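Local atomic coordinates of outer membrane protein YopM (Yersinia pestis, PDB entry 1JL5), a protein that acts as a leucine-rich repeat effector of the plague bacterium, probably altering host cell physiology to promote bacterial survival in host tissues. Residues N246-S258 against V264-S278. Numbering follows the deposited sequence.
Sequences NNLLKTLPDLPPS and VRDNYLTDLPELPQS. With CA (calcium ion), chain B; CA (calcium ion), chain C; CA (calcium ion), chain E.
Asn267 OD1 receives two backbone N-H groups from the neighbouring turn: Leu249 N at 3.1 Å, with a fairly straight N-H...O angle of 160°, and Asn247 N at 3.0 Å, a weak bond. The same amide gives ND2 to Val264 O of its own turn and to Ala244 O one turn back. CG beside its backbone N (chi1 -85°) lays the amide alongside Leu249, where an asparagine can serve donors and acceptors at once. Tyr268 N adds a 2.5 Å bond to Leu249 O. These are consecutive coils of a leucine-rich repeat solenoid, mostly LRR 9 against LRR 10, and Asn267 belongs to the asparagine row that ties successive turns together. Inside, the branched end of Leu252 fills the coil interior, touching three side chains: CD1 lies 3.5 Å from Leu272 CD2, the two running alongside, CD2 meets Val264 CG1 tip to tip, and CG packs on Leu269 CD1. Further along, Leu255 crosses two prolines at about a right angle, its CG a tight 3.4 Å from Pro273 CG and its CD1 against Pro276 CD; their rigid, N-H-free backbone suits an extended, non-strand return. At the other end, Asn246 OD1 and Asp266 OD2 share a calcium ion, each 2.0 Å from it, and Asp266 OD1 binds a second at 2.2 Å, as a two-oxygen carboxylate can. Asn326 of the second subunit joins the first site, and Asn307 and Glu308 of that subunit the second, bridging the subunits.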
ATOM      1  N   ASN A 246      12.838  16.921  -2.086  1.00 18.32           N
ATOM      2  CA  ASN A 246      12.321  17.326  -0.801  1.00 18.65           C
ATOM      3  C   ASN A 246      13.049  18.462  -0.144  1.00 18.50           C
ATOM      4  O   ASN A 246      13.450  18.382   1.014  1.00 19.42           O
ATOM      5  CB  ASN A 246      12.301  16.119   0.120  1.00 16.84           C
ATOM      6  CG  ASN A 246      11.303  15.109  -0.326  1.00 18.27           C
ATOM      7  OD1 ASN A 246      10.105  15.361  -0.264  1.00 18.51           O
ATOM      8  ND2 ASN A 246      11.775  13.967  -0.809  1.00 17.87           N
ATOM      9  N   ASN A 247      13.220  19.528  -0.899  1.00 19.24           N
ATOM     10  CA  ASN A 247      13.858  20.702  -0.370  1.00 20.43           C
ATOM     11  C   ASN A 247      12.922  21.850  -0.635  1.00 19.86           C
ATOM     12  O   ASN A 247      11.721  21.648  -0.798  1.00 19.49           O
ATOM     13  CB  ASN A 247      15.217  20.906  -1.023  1.00 20.05           C
ATOM     14  CG  ASN A 247      16.286  20.077  -0.357  1.00 21.28           C
ATOM     15  OD1 ASN A 247      16.579  20.276   0.819  1.00 21.32           O
ATOM     16  ND2 ASN A 247      16.860  19.131  -1.090  1.00 18.40           N
ATOM     17  N   LEU A 248      13.465  23.054  -0.670  1.00 21.20           N
ATOM     18  CA  LEU A 248      12.650  24.226  -0.904  1.00 21.85           C
ATOM     19  C   LEU A 248      13.142  24.916  -2.153  1.00 21.93           C
ATOM     20  O   LEU A 248      13.188  26.139  -2.227  1.00 24.32           O
ATOM     21  CB  LEU A 248      12.748  25.156   0.298  1.00 22.93           C
ATOM     22  CG  LEU A 248      12.232  24.490   1.571  1.00 24.87           C
ATOM     23  CD1 LEU A 248      12.564  25.350   2.781  1.00 25.89           C
ATOM     24  CD2 LEU A 248      10.735  24.281   1.440  1.00 24.32           C
ATOM     25  N   LEU A 249      13.508  24.115  -3.143  1.00 21.34           N
ATOM     26  CA  LEU A 249      14.008  24.651  -4.394  1.00 21.86           C
ATOM     27  C   LEU A 249      12.889  25.201  -5.255  1.00 21.51           C
ATOM     28  O   LEU A 249      11.869  24.544  -5.447  1.00 22.13           O
ATOM     29  CB  LEU A 249      14.755  23.566  -5.158  1.00 19.60           C
ATOM     30  CG  LEU A 249      15.922  22.921  -4.414  1.00 19.11           C
ATOM     31  CD1 LEU A 249      16.578  21.876  -5.315  1.00 18.51           C
ATOM     32  CD2 LEU A 249      16.925  23.994  -3.993  1.00 18.73           C
ATOM     33  N   LYS A 250      13.084  26.412  -5.764  1.00 22.96           N
ATOM     34  CA  LYS A 250      12.105  27.054  -6.638  1.00 24.95           C
ATOM     35  C   LYS A 250      12.709  27.000  -8.034  1.00 23.72           C
ATOM     36  O   LYS A 250      12.011  27.073  -9.042  1.00 24.01           O
ATOM     37  CB  LYS A 250      11.887  28.518  -6.249  1.00 28.98           C
ATOM     38  CG  LYS A 250      11.558  28.763  -4.793  1.00 35.34           C
ATOM     39  CD  LYS A 250      12.804  28.626  -3.931  1.00 41.93           C
ATOM     40  CE  LYS A 250      12.513  28.919  -2.472  1.00 42.02           C
ATOM     41  NZ  LYS A 250      13.715  28.669  -1.633  1.00 44.94           N
ATOM     42  N   THR A 251      14.029  26.899  -8.070  1.00 21.43           N
ATOM     43  CA  THR A 251      14.758  26.822  -9.320  1.00 23.68           C
ATOM     44  C   THR A 251      16.025  26.047  -9.060  1.00 23.69           C
ATOM     45  O   THR A 251      16.443  25.861  -7.919  1.00 24.32           O
ATOM     46  CB  THR A 251      15.182  28.215  -9.844  1.00 24.03           C
ATOM     47  OG1 THR A 251      16.087  28.811  -8.909  1.00 28.21           O
ATOM     48  CG2 THR A 251      13.981  29.121 -10.021  1.00 24.96           C
ATOM     49  N   LEU A 252      16.639  25.599 -10.136  1.00 24.89           N
ATOM     50  CA  LEU A 252      17.879  24.877 -10.030  1.00 23.92           C
ATOM     51  C   LEU A 252      18.894  25.775 -10.686  1.00 23.94           C
ATOM     52  O   LEU A 252      18.567  26.523 -11.607  1.00 22.63           O
ATOM     53  CB  LEU A 252      17.804  23.563 -10.790  1.00 22.78           C
ATOM     54  CG  LEU A 252      16.756  22.577 -10.297  1.00 22.12           C
ATOM     55  CD1 LEU A 252      16.885  21.280 -11.079  1.00 23.71           C
ATOM     56  CD2 LEU A 252      16.951  22.336  -8.806  1.00 21.86           C
ATOM     57  N   PRO A 253      20.132  25.745 -10.198  1.00 24.00           N
ATOM     58  CA  PRO A 253      21.158  26.585 -10.805  1.00 24.02           C
ATOM     59  C   PRO A 253      21.463  25.911 -12.123  1.00 24.11           C
ATOM     60  O   PRO A 253      20.890  24.866 -12.445  1.00 23.08           O
ATOM     61  CB  PRO A 253      22.342  26.439  -9.851  1.00 23.52           C
ATOM     62  CG  PRO A 253      21.706  26.004  -8.546  1.00 25.55           C
ATOM     63  CD  PRO A 253      20.643  25.061  -9.000  1.00 24.04           C
ATOM     64  N   ASP A 254      22.359  26.501 -12.892  1.00 24.54           N
ATOM     65  CA  ASP A 254      22.761  25.870 -14.124  1.00 24.07           C
ATOM     66  C   ASP A 254      23.330  24.570 -13.600  1.00 23.43           C
ATOM     67  O   ASP A 254      24.088  24.554 -12.632  1.00 23.57           O
ATOM     68  CB  ASP A 254      23.814  26.717 -14.805  1.00 26.17           C
ATOM     69  CG  ASP A 254      23.261  28.041 -15.224  1.00 28.12           C
ATOM     70  OD1 ASP A 254      22.315  28.029 -16.030  1.00 28.60           O
ATOM     71  OD2 ASP A 254      23.742  29.083 -14.738  1.00 32.94           O
ATOM     72  N   LEU A 255      22.940  23.478 -14.225  1.00 22.56           N
ATOM     73  CA  LEU A 255      23.356  22.170 -13.776  1.00 23.37           C
ATOM     74  C   LEU A 255      24.781  21.768 -14.093  1.00 24.46           C
ATOM     75  O   LEU A 255      25.442  22.373 -14.934  1.00 26.42           O
ATOM     76  CB  LEU A 255      22.397  21.141 -14.353  1.00 20.97           C
ATOM     77  CG  LEU A 255      20.963  21.399 -13.897  1.00 22.33           C
ATOM     78  CD1 LEU A 255      20.015  20.474 -14.627  1.00 21.38           C
ATOM     79  CD2 LEU A 255      20.875  21.200 -12.385  1.00 20.91           C
ATOM     80  N   PRO A 256      25.288  20.753 -13.383  1.00 24.93           N
ATOM     81  CA  PRO A 256      26.650  20.317 -13.669  1.00 24.91           C
ATOM     82  C   PRO A 256      26.569  19.902 -15.133  1.00 25.24           C
ATOM     83  O   PRO A 256      25.662  19.175 -15.522  1.00 25.18           O
ATOM     84  CB  PRO A 256      26.831  19.139 -12.722  1.00 25.80           C
ATOM     85  CG  PRO A 256      26.000  19.556 -11.530  1.00 24.60           C
ATOM     86  CD  PRO A 256      24.752  20.079 -12.187  1.00 22.20           C
ATOM     87  N   PRO A 257      27.503  20.375 -15.966  1.00 25.68           N
ATOM     88  CA  PRO A 257      27.476  20.028 -17.388  1.00 25.20           C
ATOM     89  C   PRO A 257      27.395  18.543 -17.707  1.00 24.19           C
ATOM     90  O   PRO A 257      26.875  18.157 -18.745  1.00 24.86           O
ATOM     91  CB  PRO A 257      28.746  20.686 -17.925  1.00 24.98           C
ATOM     92  CG  PRO A 257      29.663  20.664 -16.737  1.00 26.21           C
ATOM     93  CD  PRO A 257      28.745  21.084 -15.621  1.00 26.21           C
ATOM     94  N   SER A 258      27.902  17.704 -16.819  1.00 24.18           N
ATOM     95  CA  SER A 258      27.865  16.275 -17.075  1.00 24.86           C
ATOM     96  C   SER A 258      26.909  15.565 -16.140  1.00 23.52           C
ATOM     97  O   SER A 258      27.025  14.366 -15.909  1.00 22.58           O
ATOM     98  CB  SER A 258      29.265  15.686 -16.939  1.00 26.22           C
ATOM     99  OG  SER A 258      30.120  16.239 -17.918  1.00 30.82           O
ATOM    100  N   VAL A 264      15.110  15.983  -8.030  1.00 16.69           N
ATOM    101  CA  VAL A 264      14.722  17.178  -7.308  1.00 17.64           C
ATOM    102  C   VAL A 264      13.259  16.990  -6.997  1.00 16.86           C
ATOM    103  O   VAL A 264      12.476  17.936  -6.960  1.00 20.34           O
ATOM    104  CB  VAL A 264      14.929  18.429  -8.150  1.00 15.95           C
ATOM    105  CG1 VAL A 264      16.408  18.723  -8.246  1.00 14.96           C
ATOM    106  CG2 VAL A 264      14.322  18.231  -9.527  1.00 14.93           C
ATOM    107  N   ARG A 265      12.911  15.731  -6.791  1.00 17.26           N
ATOM    108  CA  ARG A 265      11.556  15.353  -6.477  1.00 18.88           C
ATOM    109  C   ARG A 265      11.085  16.194  -5.315  1.00 17.05           C
ATOM    110  O   ARG A 265      11.829  16.461  -4.375  1.00 15.64           O
ATOM    111  CB  ARG A 265      11.493  13.875  -6.100  1.00 20.32           C
ATOM    112  CG  ARG A 265      10.188  13.439  -5.461  1.00 25.25           C
ATOM    113  CD  ARG A 265      10.247  11.953  -5.174  1.00 28.69           C
ATOM    114  NE  ARG A 265       9.154  11.482  -4.331  1.00 34.88           N
ATOM    115  CZ  ARG A 265       7.904  11.298  -4.742  1.00 36.90           C
ATOM    116  NH1 ARG A 265       7.560  11.545  -6.002  1.00 36.46           N
ATOM    117  NH2 ARG A 265       6.994  10.851  -3.884  1.00 36.58           N
ATOM    118  N   ASP A 266       9.837  16.612  -5.406  1.00 16.54           N
ATOM    119  CA  ASP A 266       9.223  17.403  -4.378  1.00 15.61           C
ATOM    120  C   ASP A 266       9.989  18.658  -4.038  1.00 16.76           C
ATOM    121  O   ASP A 266      10.681  18.755  -3.018  1.00 15.56           O
ATOM    122  CB  ASP A 266       9.018  16.584  -3.112  1.00 16.20           C
ATOM    123  CG  ASP A 266       8.055  17.250  -2.170  1.00 17.42           C
ATOM    124  OD1 ASP A 266       7.683  18.407  -2.454  1.00 18.69           O
ATOM    125  OD2 ASP A 266       7.672  16.635  -1.161  1.00 18.02           O
ATOM    126  N   ASN A 267       9.869  19.617  -4.932  1.00 16.13           N
ATOM    127  CA  ASN A 267      10.467  20.912  -4.746  1.00 18.40           C
ATOM    128  C   ASN A 267       9.453  21.820  -5.374  1.00 17.76           C
ATOM    129  O   ASN A 267       8.335  21.400  -5.639  1.00 17.68           O
ATOM    130  CB  ASN A 267      11.829  20.992  -5.421  1.00 18.16           C
ATOM    131  CG  ASN A 267      12.926  20.467  -4.528  1.00 18.33           C
ATOM    132  OD1 ASN A 267      13.235  21.071  -3.501  1.00 18.61           O
ATOM    133  ND2 ASN A 267      13.504  19.323  -4.894  1.00 15.95           N
ATOM    134  N   TYR A 268       9.822  23.056  -5.629  1.00 18.92           N
ATOM    135  CA  TYR A 268       8.850  23.965  -6.180  1.00 19.31           C
ATOM    136  C   TYR A 268       9.273  24.378  -7.562  1.00 19.13           C
ATOM    137  O   TYR A 268       9.163  25.542  -7.929  1.00 20.28           O
ATOM    138  CB  TYR A 268       8.744  25.182  -5.276  1.00 19.61           C
ATOM    139  CG  TYR A 268       7.395  25.829  -5.321  1.00 21.59           C
ATOM    140  CD1 TYR A 268       6.270  25.159  -4.847  1.00 21.08           C
ATOM    141  CD2 TYR A 268       7.241  27.121  -5.811  1.00 19.50           C
ATOM    142  CE1 TYR A 268       5.023  25.765  -4.852  1.00 23.91           C
ATOM    143  CE2 TYR A 268       6.001  27.735  -5.824  1.00 22.05           C
ATOM    144  CZ  TYR A 268       4.900  27.052  -5.343  1.00 21.88           C
ATOM    145  OH  TYR A 268       3.679  27.659  -5.352  1.00 26.14           O
ATOM    146  N   LEU A 269       9.753  23.411  -8.330  1.00 18.95           N
ATOM    147  CA  LEU A 269      10.227  23.691  -9.665  1.00 18.06           C
ATOM    148  C   LEU A 269       9.130  23.761 -10.697  1.00 18.58           C
ATOM    149  O   LEU A 269       8.283  22.882 -10.796  1.00 19.13           O
ATOM    150  CB  LEU A 269      11.246  22.642 -10.082  1.00 19.76           C
ATOM    151  CG  LEU A 269      12.457  22.545  -9.163  1.00 17.13           C
ATOM    152  CD1 LEU A 269      13.337  21.406  -9.633  1.00 18.80           C
ATOM    153  CD2 LEU A 269      13.218  23.866  -9.170  1.00 15.75           C
ATOM    154  N   THR A 270       9.161  24.828 -11.473  1.00 20.29           N
ATOM    155  CA  THR A 270       8.197  25.027 -12.533  1.00 24.23           C
ATOM    156  C   THR A 270       8.983  24.859 -13.822  1.00 24.07           C
ATOM    157  O   THR A 270       8.437  24.583 -14.886  1.00 24.19           O
ATOM    158  CB  THR A 270       7.624  26.444 -12.491  1.00 24.61           C
ATOM    159  OG1 THR A 270       6.590  26.566 -13.471  1.00 35.19           O
ATOM    160  CG2 THR A 270       8.712  27.459 -12.796  1.00 23.81           C
ATOM    161  N   ASP A 271      10.288  25.026 -13.702  1.00 24.20           N
ATOM    162  CA  ASP A 271      11.163  24.922 -14.846  1.00 27.23           C
ATOM    163  C   ASP A 271      12.460  24.282 -14.433  1.00 25.63           C
ATOM    164  O   ASP A 271      12.782  24.184 -13.254  1.00 25.52           O
ATOM    165  CB  ASP A 271      11.463  26.312 -15.420  1.00 30.56           C
ATOM    166  CG  ASP A 271      10.226  27.011 -15.937  1.00 37.27           C
ATOM    167  OD1 ASP A 271       9.583  26.475 -16.869  1.00 41.63           O
ATOM    168  OD2 ASP A 271       9.898  28.099 -15.414  1.00 42.38           O
ATOM    169  N   LEU A 272      13.207  23.861 -15.434  1.00 25.06           N
ATOM    170  CA  LEU A 272      14.492  23.256 -15.224  1.00 24.09           C
ATOM    171  C   LEU A 272      15.453  24.025 -16.088  1.00 24.39           C
ATOM    172  O   LEU A 272      15.079  24.522 -17.150  1.00 24.01           O
ATOM    173  CB  LEU A 272      14.472  21.807 -15.684  1.00 24.96           C
ATOM    174  CG  LEU A 272      13.661  20.856 -14.815  1.00 23.68           C
ATOM    175  CD1 LEU A 272      13.510  19.521 -15.532  1.00 22.73           C
ATOM    176  CD2 LEU A 272      14.360  20.704 -13.473  1.00 20.93           C
ATOM    177  N   PRO A 273      16.700  24.173 -15.632  1.00 23.92           N
ATOM    178  CA  PRO A 273      17.631  24.904 -16.487  1.00 24.92           C
ATOM    179  C   PRO A 273      17.911  23.951 -17.635  1.00 25.17           C
ATOM    180  O   PRO A 273      17.401  22.831 -17.647  1.00 25.22           O
ATOM    181  CB  PRO A 273      18.847  25.104 -15.583  1.00 25.11           C
ATOM    182  CG  PRO A 273      18.782  23.932 -14.652  1.00 26.52           C
ATOM    183  CD  PRO A 273      17.313  23.822 -14.341  1.00 23.29           C
ATOM    184  N   GLU A 274      18.692  24.382 -18.610  1.00 25.45           N
ATOM    185  CA  GLU A 274      19.008  23.486 -19.700  1.00 24.10           C
ATOM    186  C   GLU A 274      19.511  22.206 -19.064  1.00 21.71           C
ATOM    187  O   GLU A 274      20.310  22.233 -18.133  1.00 20.59           O
ATOM    188  CB  GLU A 274      20.078  24.098 -20.600  1.00 25.63           C
ATOM    189  CG  GLU A 274      19.486  24.931 -21.709  1.00 27.31           C
ATOM    190  CD  GLU A 274      18.546  24.125 -22.567  1.00 28.72           C
ATOM    191  OE1 GLU A 274      18.895  22.978 -22.916  1.00 29.86           O
ATOM    192  OE2 GLU A 274      17.460  24.639 -22.896  1.00 33.99           O
ATOM    193  N   LEU A 275      19.032  21.078 -19.554  1.00 21.15           N
ATOM    194  CA  LEU A 275      19.444  19.817 -18.985  1.00 22.28           C
ATOM    195  C   LEU A 275      20.655  19.232 -19.675  1.00 22.68           C
ATOM    196  O   LEU A 275      20.692  19.112 -20.895  1.00 24.68           O
ATOM    197  CB  LEU A 275      18.294  18.819 -19.049  1.00 21.11           C
ATOM    198  CG  LEU A 275      17.079  19.231 -18.221  1.00 22.48           C
ATOM    199  CD1 LEU A 275      15.968  18.209 -18.407  1.00 22.00           C
ATOM    200  CD2 LEU A 275      17.482  19.344 -16.751  1.00 21.68           C
ATOM    201  N   PRO A 276      21.681  18.876 -18.895  1.00 22.10           N
ATOM    202  CA  PRO A 276      22.869  18.293 -19.511  1.00 21.60           C
ATOM    203  C   PRO A 276      22.418  17.082 -20.308  1.00 22.14           C
ATOM    204  O   PRO A 276      21.552  16.326 -19.870  1.00 21.43           O
ATOM    205  CB  PRO A 276      23.719  17.911 -18.306  1.00 21.25           C
ATOM    206  CG  PRO A 276      23.384  19.007 -17.328  1.00 23.06           C
ATOM    207  CD  PRO A 276      21.883  19.090 -17.452  1.00 21.64           C
ATOM    208  N   GLN A 277      22.995  16.900 -21.486  1.00 23.04           N
ATOM    209  CA  GLN A 277      22.624  15.771 -22.315  1.00 22.24           C
ATOM    210  C   GLN A 277      23.097  14.484 -21.687  1.00 19.89           C
ATOM    211  O   GLN A 277      22.725  13.398 -22.108  1.00 21.23           O
ATOM    212  CB  GLN A 277      23.216  15.937 -23.699  1.00 24.00           C
ATOM    213  CG  GLN A 277      22.600  17.092 -24.432  1.00 27.89           C
ATOM    214  CD  GLN A 277      23.387  17.454 -25.647  1.00 28.33           C
ATOM    215  OE1 GLN A 277      23.590  16.624 -26.533  1.00 33.25           O
ATOM    216  NE2 GLN A 277      23.852  18.695 -25.702  1.00 28.68           N
ATOM    217  N   SER A 278      23.933  14.614 -20.671  1.00 19.68           N
ATOM    218  CA  SER A 278      24.442  13.454 -19.966  1.00 20.45           C
ATOM    219  C   SER A 278      23.369  12.955 -19.001  1.00 21.72           C
ATOM    220  O   SER A 278      23.492  11.878 -18.426  1.00 23.54           O
ATOM    221  CB  SER A 278      25.683  13.845 -19.182  1.00 17.66           C
ATOM    222  OG  SER A 278      25.449  15.057 -18.485  1.00 21.33           O
TER
HETATM  223 CA    CA B2001       8.117  15.117   0.108  1.00 18.84          CA
HETATM  224 CA    CA C2002       5.778  19.579  -2.297  1.00 19.20          CA
HETATM  225 CA    CA E2004      17.368  22.529 -24.657  1.00 62.82          CA
HETATM  226  O   HOH W   1      10.152  11.738  -1.666  1.00 36.41           O
HETATM  227  O   HOH W   2      11.385  26.389 -11.385  1.00 19.12           O
HETATM  228  O   HOH W   3       9.280  27.817  -9.147  1.00 33.16           O
HETATM  229  O   HOH W   4      14.864  25.295 -12.362  1.00 22.79           O
HETATM  230  O   HOH W   5      21.991  23.516 -16.927  1.00 23.49           O
HETATM  231  O   HOH W   6       6.054  18.469  -0.231  1.00 15.32           O
HETATM  232  O   HOH W   7       8.558  13.295   1.301  1.00 24.95           O
HETATM  233  O   HOH W   8       7.663  13.819  -1.619  1.00 20.04           O
HETATM  234  O   HOH W   9       7.963  16.623   1.870  1.00 22.45           O
HETATM  235  O   HOH W  10       4.864  17.596  -3.038  1.00 19.09           O